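Local coordinates for gamma-glutamyltransferase 1 Threonine peptidase. MEROPS family T03 (Pseudomonas nitroreducens, PDB 7D9E) that transfers the gamma-glutamyl group of glutathione and related compounds to amino acids and peptides or to water, by way of an N-terminal nucleophile, at the interface of chains B and A. Sequence-based numbering; all coordinates share one arbitrary frame. Chains: chain A, Gamma-glutamyltransferase 1 Threonine peptidase. MEROPS family T03; chain B, Gamma-glutamyltransferase 1 Threonine peptidase. MEROPS family T03.

Three patches join large chain B to small chain A of this gamma-glutamyltranspeptidase. Their C-alpha centres lie about 33 Å (contacts 1 and 2), 36 Å (1 and 3) and 37 Å (2 and 3) apart, so the subunits are clasped at widely spaced points. No residue or element is shared. Contact 1 sets helix 297-317 of chain B on strand 125-126 of chain A, contact 2 pairs strand 30-34 with strand 188-192, and contact 3 holds a chain A loop with helix 221-233 and loop residue B:Asn183. The centres of contacts 1 and 2 each lie about 20 Å from the nucleophile A:Thr1, which belongs to neither.

Contact 1: the interface of chains B and A. Residues chain B 304, 307-308, 311; chain A 125-127, 132, 134, 155.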
loop_
_atom_site.group_PDB
_atom_site.type_symbol
_atom_site.label_atom_id
_atom_site.label_comp_id
_atom_site.label_asym_id
_atom_site.label_seq_id
_atom_site.Cartn_x
_atom_site.Cartn_y
_atom_site.Cartn_z
ATOM N N SER B 304 7.653 -19.716 2.728
ATOM C CA SER B 304 6.733 -19.788 3.857
ATOM C C SER B 304 7.485 -19.893 5.174
ATOM O O SER B 304 7.083 -19.281 6.169
ATOM C CB SER B 304 5.774 -20.966 3.690
ATOM O OG SER B 304 5.022 -20.843 2.477
ATOM N N GLU B 307 8.643 -16.484 5.948
ATOM C CA GLU B 307 7.521 -15.625 6.307
ATOM C C GLU B 307 7.021 -15.902 7.719
ATOM O O GLU B 307 6.575 -14.972 8.402
ATOM C CB GLU B 307 6.401 -15.747 5.269
ATOM C CG GLU B 307 6.863 -15.159 3.924
ATOM C CD GLU B 307 6.128 -15.687 2.720
ATOM O OE1 GLU B 307 5.373 -16.671 2.840
ATOM O OE2 GLU B 307 6.339 -15.107 1.630
ATOM N N LYS B 308 7.139 -17.147 8.192
ATOM C CA LYS B 308 6.746 -17.459 9.560
ATOM C C LYS B 308 7.465 -16.555 10.552
ATOM O O LYS B 308 6.853 -16.025 11.491
ATOM C CB LYS B 308 7.070 -18.917 9.878
ATOM C CG LYS B 308 5.984 -19.914 9.450
ATOM C CD LYS B 308 6.436 -21.318 9.793
ATOM C CE LYS B 308 5.276 -22.283 10.035
ATOM N NZ LYS B 308 4.382 -22.419 8.829
ATOM N N PHE B 311 6.520 -12.691 10.214
ATOM C CA PHE B 311 5.245 -12.299 10.792
ATOM C C PHE B 311 5.236 -12.462 12.303
ATOM O O PHE B 311 4.495 -11.745 12.988
ATOM C CB PHE B 311 4.098 -13.044 10.127
ATOM C CG PHE B 311 3.649 -12.383 8.853
ATOM C CD1 PHE B 311 2.714 -11.361 8.892
ATOM C CD2 PHE B 311 4.203 -12.744 7.629
ATOM C CE1 PHE B 311 2.318 -10.724 7.727
ATOM C CE2 PHE B 311 3.804 -12.097 6.447
ATOM C CZ PHE B 311 2.859 -11.104 6.505
ATOM N N HIS A 125 1.173 -16.625 -0.663
ATOM C CA HIS A 125 1.419 -15.902 0.576
ATOM C C HIS A 125 1.184 -16.787 1.791
ATOM O O HIS A 125 0.197 -17.526 1.854
ATOM C CB HIS A 125 0.465 -14.705 0.631
ATOM C CG HIS A 125 0.548 -13.908 1.888
ATOM N ND1 HIS A 125 1.613 -13.077 2.174
ATOM C CD2 HIS A 125 -0.294 -13.827 2.944
ATOM C CE1 HIS A 125 1.406 -12.499 3.349
ATOM N NE2 HIS A 125 0.261 -12.942 3.839
ATOM N N HIS A 126 2.085 -16.679 2.766
ATOM C CA HIS A 126 1.929 -17.286 4.072
ATOM C C HIS A 126 2.279 -16.239 5.122
ATOM O O HIS A 126 3.129 -15.382 4.890
ATOM C CB HIS A 126 2.859 -18.502 4.217
ATOM C CG HIS A 126 2.807 -19.134 5.567
ATOM N ND1 HIS A 126 1.666 -19.738 6.056
ATOM C CD2 HIS A 126 3.744 -19.251 6.534
ATOM C CE1 HIS A 126 1.905 -20.188 7.278
ATOM N NE2 HIS A 126 3.160 -19.909 7.588
ATOM N N GLN A 127 1.604 -16.300 6.289
ATOM C CA GLN A 127 1.806 -15.260 7.300
ATOM C C GLN A 127 1.690 -15.788 8.724
ATOM O O GLN A 127 1.264 -15.054 9.626
ATOM C CB GLN A 127 0.856 -14.089 7.046
ATOM C CG GLN A 127 -0.614 -14.491 7.002
ATOM C CD GLN A 127 -1.533 -13.292 6.878
ATOM O OE1 GLN A 127 -1.259 -12.357 6.117
ATOM N NE2 GLN A 127 -2.628 -13.312 7.624
ATOM N N ASP A 132 -0.223 -22.571 9.041
ATOM C CA ASP A 132 0.174 -23.416 7.910
ATOM C C ASP A 132 -0.735 -23.242 6.702
ATOM O O ASP A 132 -0.943 -24.171 5.919
ATOM C CB ASP A 132 0.270 -24.884 8.324
ATOM C CG ASP A 132 1.416 -25.135 9.276
ATOM O OD1 ASP A 132 2.320 -24.277 9.339
ATOM O OD2 ASP A 132 1.417 -26.187 9.948
ATOM N N ILE A 134 -1.421 -21.385 3.163
ATOM C CA ILE A 134 -0.884 -20.654 2.026
ATOM C C ILE A 134 -2.046 -20.147 1.189
ATOM O O ILE A 134 -2.919 -20.926 0.775
ATOM C CB ILE A 134 0.053 -21.528 1.174
ATOM C CG1 ILE A 134 1.241 -22.012 2.000
ATOM C CG2 ILE A 134 0.558 -20.731 -0.035
ATOM C CD1 ILE A 134 2.065 -23.097 1.315
ATOM N N TYR A 155 0.451 -28.311 4.513
ATOM C CA TYR A 155 -0.133 -26.994 4.315
ATOM C C TYR A 155 -1.607 -27.080 3.938
ATOM O O TYR A 155 -2.052 -28.020 3.268
ATOM C CB TYR A 155 0.585 -26.258 3.186
ATOM C CG TYR A 155 1.973 -25.771 3.527
ATOM C CD1 TYR A 155 2.168 -24.702 4.390
ATOM C CD2 TYR A 155 3.096 -26.366 2.968
ATOM C CE1 TYR A 155 3.434 -24.252 4.680
ATOM C CE2 TYR A 155 4.357 -25.926 3.252
ATOM C CZ TYR A 155 4.526 -24.862 4.114
ATOM O OH TYR A 155 5.782 -24.390 4.411
HETATM O O HOH W 1 6.238 -23.034 6.793
HETATM O O HOH W 2 1.972 -21.386 10.401
#
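B:Phe311 lays one face of its ring on A:Gln127, whose CB stands 3.4 Å above the ring centroid in a CH-pi contact. This is the tight end of a helix-on-strand packing between the large and small subunits: helix 297-317 of chain B lies against strand 125-126 of chain A and the residue after it. The tip of the phenyl, CZ, touches A:His125 CE1 at 3.7 Å, the two side chains roughly perpendicular. A:His125 is itself steadied by its NE2, which donates in the ring plane to the amide OE1 of A:Gln127 at 2.8 Å. An alanine in place of B:Phe311 would probably open a gap over A:Gln127 CB and lose the packing at A:His125 CE1. In the middle, B:Ser304 packs on A:His126, OG 3.6 Å from CB. With CG anti to its backbone N (chi1 177°), A:His126 sends its imidazole out to B:Lys308, whose aliphatic CG lies in plane at the ring edge, 3.4 Å from NE2. The far end is wetter and polar. The B:Lys308 chain bends at its last torsion (chi4 60°), bringing the ammonium NZ to A:Asp132 OD1 in a 2.8 Å salt bridge. NZ also lies 3.1 Å from A:His126 NE2, close enough for a hydrogen bond. Two waters bind NZ: one also meets the backbone N and OD1 of A:Asp132, while the oxygen of the other lies 2.8 Å from the phenol OH of A:Tyr155.

Contact 2: the interface of chains B and A. Residues chain B 30-33; chain A 170, 177, 179, 190-192.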
loop_
_atom_site.group_PDB
_atom_site.type_symbol
_atom_site.label_atom_id
_atom_site.label_comp_id
_atom_site.label_asym_id
_atom_site.label_seq_id
_atom_site.Cartn_x
_atom_site.Cartn_y
_atom_site.Cartn_z
ATOM N N GLY B 30 10.890 9.498 -19.948
ATOM C CA GLY B 30 10.331 9.133 -18.665
ATOM C C GLY B 30 9.409 7.936 -18.825
ATOM O O GLY B 30 9.271 7.372 -19.905
ATOM N N ALA B 31 8.790 7.536 -17.717
ATOM C CA ALA B 31 7.865 6.411 -17.778
ATOM C C ALA B 31 6.880 6.461 -16.620
ATOM O O ALA B 31 7.176 7.002 -15.552
ATOM C CB ALA B 31 8.603 5.070 -17.732
ATOM N N VAL B 32 5.718 5.864 -16.837
ATOM C CA VAL B 32 4.728 5.695 -15.781
ATOM C C VAL B 32 4.178 4.279 -15.845
ATOM O O VAL B 32 3.992 3.722 -16.933
ATOM C CB VAL B 32 3.599 6.750 -15.855
ATOM C CG1 VAL B 32 2.916 6.718 -17.198
ATOM C CG2 VAL B 32 2.561 6.506 -14.742
ATOM N N ALA B 33 3.992 3.669 -14.672
ATOM C CA ALA B 33 3.181 2.457 -14.520
ATOM C C ALA B 33 2.075 2.815 -13.542
ATOM O O ALA B 33 2.325 3.054 -12.353
ATOM C CB ALA B 33 4.024 1.276 -14.044
ATOM N N ILE A 170 8.579 -0.105 -13.011
ATOM C CA ILE A 170 9.414 0.458 -14.073
ATOM C C ILE A 170 10.825 -0.063 -13.857
ATOM O O ILE A 170 11.334 -0.029 -12.737
ATOM C CB ILE A 170 9.435 2.002 -14.011
ATOM C CG1 ILE A 170 8.023 2.547 -14.189
ATOM C CG2 ILE A 170 10.419 2.565 -15.038
ATOM C CD1 ILE A 170 7.929 4.045 -13.900
ATOM N N LEU A 177 14.108 2.448 -20.674
ATOM C CA LEU A 177 13.072 2.228 -19.682
ATOM C C LEU A 177 12.064 1.217 -20.208
ATOM O O LEU A 177 11.803 1.135 -21.418
ATOM C CB LEU A 177 12.327 3.537 -19.372
ATOM C CG LEU A 177 13.071 4.588 -18.542
ATOM N N THR A 179 8.146 -0.623 -18.740
ATOM C CA THR A 179 7.107 -0.642 -17.728
ATOM C C THR A 179 6.455 -2.011 -17.704
ATOM O O THR A 179 6.437 -2.729 -18.709
ATOM C CB THR A 179 6.027 0.422 -17.974
ATOM O OG1 THR A 179 5.272 0.105 -19.152
ATOM C CG2 THR A 179 6.677 1.799 -18.104
ATOM N N MET A 190 3.426 3.484 -19.771
ATOM C CA MET A 190 3.844 4.212 -20.958
ATOM C C MET A 190 5.278 4.676 -20.742
ATOM O O MET A 190 5.610 5.176 -19.663
ATOM C CB MET A 190 2.960 5.447 -21.192
ATOM C CG MET A 190 1.453 5.157 -21.266
ATOM S SD MET A 190 0.408 6.647 -21.296
ATOM C CE MET A 190 -1.086 6.006 -22.035
ATOM N N VAL A 191 6.121 4.501 -21.756
ATOM C CA VAL A 191 7.404 5.193 -21.824
ATOM C C VAL A 191 7.182 6.464 -22.620
ATOM O O VAL A 191 6.622 6.428 -23.719
ATOM C CB VAL A 191 8.489 4.321 -22.469
ATOM C CG1 VAL A 191 9.777 5.132 -22.647
ATOM C CG2 VAL A 191 8.744 3.082 -21.630
ATOM N N VAL A 192 7.643 7.580 -22.080
ATOM C CA VAL A 192 7.357 8.907 -22.606
ATOM C C VAL A 192 8.656 9.429 -23.205
ATOM O O VAL A 192 9.558 9.849 -22.477
ATOM C CB VAL A 192 6.830 9.831 -21.503
ATOM C CG1 VAL A 192 6.267 11.100 -22.095
ATOM C CG2 VAL A 192 5.779 9.107 -20.660
#
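B:Gly30 and A:Val192 pair through both their backbone N and O atoms, starting an antiparallel bridge in which strand 30-34 of the large subunit lines up with strand 188-192 of the small one. The A:Val192 N to B:Gly30 O bond is 2.7 Å. Two residues along, B:Val32 and A:Met190 exchange a second pair of bonds, each 2.9 Å between N of one residue and O of the other. The gamma-glutamyltransferase sheet is thus continued across the chain boundary by main-chain bonding, which probably depends little on side-chain identity at these positions. Apolar groups of chain A pack on the chain B strand. A:Ile170, from strand 168-173, can be followed outward: CB branches to CG2, 4.1 Å from the methyl CB of B:Ala31, and to CG1, which passes 4.2 Å from B:Ala33 CB. With CG1 anti to the carbonyl carbon (chi1 -61°) and the chain extended beyond it, the tip CD1 packs on the strand backbone in van der Waals contact, 3.5 Å from B:Ala31 O. The small B:Ala31 CB fits between neighbouring chain A groups, with the A:Thr179 methyl CG2 3.8 Å away.

Contact 3: the interface of chains B and A. Residues chain B 121-122, 183, 229-230, 233; chain A 27-31, 37.
A:Val28 and B:Gln229 run antiparallel alongside one another where a loop of the small subunit, in this gamma-glutamyltransferase of the N-terminal nucleophile class, passes along helix 221-233 of the large one. The two valine methyls part ways: CG1, anti to the backbone N (chi1 179°), meets B:Gln229 CG at 3.8 Å and ends head-on against the carboxylate of B:Asp233, whereas CG2 rests on B:Gly121, 3.5 Å from its CA. B:Gln229 bends at its second torsion (chi2 73°), which turns its amide across the loop. Its OE1 accepts a hydrogen bond from the backbone N of A:Lys31 at 2.9 Å, with the donor above the carbonyl plane. The other end of that amide, NE2, gives a 2.7 Å bond to B:Asp233 OD2, so the neighbouring carboxylate, itself touching A:Val28, helps to fix which way the amide is turned. B:Asn183 grips the same loop through a two-point amide pairing with A:Val29. OD1 accepts from the backbone N at 2.8 Å, in the carbonyl plane and on a lone pair. Its ND2 returns a bond to A:Val29 O, also 2.8 Å and nearly straight at the hydrogen (178°), with the acceptor in the plane of the asparagine amide.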
loop_
_atom_site.group_PDB
_atom_site.type_symbol
_atom_site.label_atom_id
_atom_site.label_comp_id
_atom_site.label_asym_id
_atom_site.label_seq_id
_atom_site.Cartn_x
_atom_site.Cartn_y
_atom_site.Cartn_z
ATOM N N GLY B 121 -18.541 2.823 8.404
ATOM C CA GLY B 121 -19.097 3.973 9.093
ATOM C C GLY B 121 -18.026 4.917 9.614
ATOM O O GLY B 121 -16.820 4.699 9.473
ATOM N N ALA B 122 -18.495 5.998 10.248
ATOM C CA ALA B 122 -17.599 7.130 10.458
ATOM C C ALA B 122 -16.559 6.858 11.540
ATOM O O ALA B 122 -15.463 7.428 11.495
ATOM C CB ALA B 122 -18.381 8.400 10.789
ATOM N N ASN B 183 -24.020 6.226 3.500
ATOM C CA ASN B 183 -24.556 6.942 2.347
ATOM C C ASN B 183 -23.865 6.583 1.045
ATOM O O ASN B 183 -24.034 7.297 0.046
ATOM C CB ASN B 183 -24.510 8.448 2.606
ATOM C CG ASN B 183 -23.097 8.975 2.747
ATOM O OD1 ASN B 183 -22.138 8.206 2.827
ATOM N ND2 ASN B 183 -22.970 10.285 2.813
ATOM N N GLN B 229 -20.198 15.924 8.477
ATOM C CA GLN B 229 -20.522 14.520 8.273
ATOM C C GLN B 229 -20.223 13.710 9.527
ATOM O O GLN B 229 -20.969 12.789 9.867
ATOM C CB GLN B 229 -19.735 13.983 7.089
ATOM C CG GLN B 229 -20.143 12.594 6.669
ATOM C CD GLN B 229 -21.476 12.598 5.981
ATOM O OE1 GLN B 229 -21.796 13.524 5.227
ATOM N NE2 GLN B 229 -22.286 11.594 6.266
ATOM N N MET B 230 -19.135 14.043 10.232
ATOM C CA MET B 230 -18.852 13.378 11.497
ATOM C C MET B 230 -19.963 13.621 12.507
ATOM O O MET B 230 -20.370 12.705 13.231
ATOM C CB MET B 230 -17.535 13.896 12.072
ATOM C CG MET B 230 -16.312 13.559 11.270
ATOM S SD MET B 230 -15.937 11.795 11.372
ATOM C CE MET B 230 -16.145 11.388 9.649
ATOM N N ASP B 233 -22.960 11.482 11.553
ATOM C CA ASP B 233 -22.773 10.041 11.595
ATOM C C ASP B 233 -22.163 9.542 12.904
ATOM O O ASP B 233 -21.839 8.353 13.005
ATOM C CB ASP B 233 -21.876 9.588 10.442
ATOM C CG ASP B 233 -22.565 9.655 9.099
ATOM O OD1 ASP B 233 -23.805 9.808 9.064
ATOM O OD2 ASP B 233 -21.861 9.580 8.070
ATOM N N GLY A 27 -17.144 3.516 3.492
ATOM C CA GLY A 27 -18.434 3.701 2.875
ATOM C C GLY A 27 -19.095 5.028 3.146
ATOM O O GLY A 27 -20.188 5.268 2.622
ATOM N N VAL A 28 -18.483 5.888 3.951
ATOM C CA VAL A 28 -19.023 7.202 4.264
ATOM C C VAL A 28 -18.494 8.211 3.256
ATOM O O VAL A 28 -17.278 8.405 3.136
ATOM C CB VAL A 28 -18.619 7.605 5.687
ATOM C CG1 VAL A 28 -19.158 8.986 6.027
ATOM C CG2 VAL A 28 -19.117 6.572 6.690
ATOM N N VAL A 29 -19.403 8.887 2.575
ATOM C CA VAL A 29 -19.083 10.000 1.695
ATOM C C VAL A 29 -19.357 11.300 2.430
ATOM O O VAL A 29 -20.394 11.453 3.080
ATOM C CB VAL A 29 -19.906 9.945 0.399
ATOM C CG1 VAL A 29 -19.469 11.059 -0.541
ATOM C CG2 VAL A 29 -19.740 8.585 -0.238
ATOM N N VAL A 30 -18.427 12.246 2.312
ATOM C CA VAL A 30 -18.620 13.556 2.926
ATOM C C VAL A 30 -19.656 14.315 2.106
ATOM O O VAL A 30 -19.381 14.760 0.988
ATOM C CB VAL A 30 -17.304 14.329 3.026
ATOM C CG1 VAL A 30 -17.557 15.732 3.549
ATOM C CG2 VAL A 30 -16.350 13.574 3.926
ATOM N N LYS A 31 -20.852 14.460 2.655
ATOM C CA LYS A 31 -21.919 15.129 1.926
ATOM C C LYS A 31 -21.470 16.529 1.530
ATOM O O LYS A 31 -20.921 17.275 2.346
ATOM C CB LYS A 31 -23.168 15.215 2.809
ATOM C CG LYS A 31 -24.366 15.888 2.159
ATOM C CD LYS A 31 -25.616 15.746 3.036
ATOM N N LEU A 37 -14.394 8.491 2.972
ATOM C CA LEU A 37 -13.492 8.418 4.109
ATOM C C LEU A 37 -12.963 7.005 4.300
ATOM O O LEU A 37 -13.695 6.021 4.141
ATOM C CB LEU A 37 -14.222 8.861 5.384
ATOM C CG LEU A 37 -14.493 10.356 5.465
ATOM C CD1 LEU A 37 -15.357 10.648 6.667
ATOM C CD2 LEU A 37 -13.200 11.128 5.562
#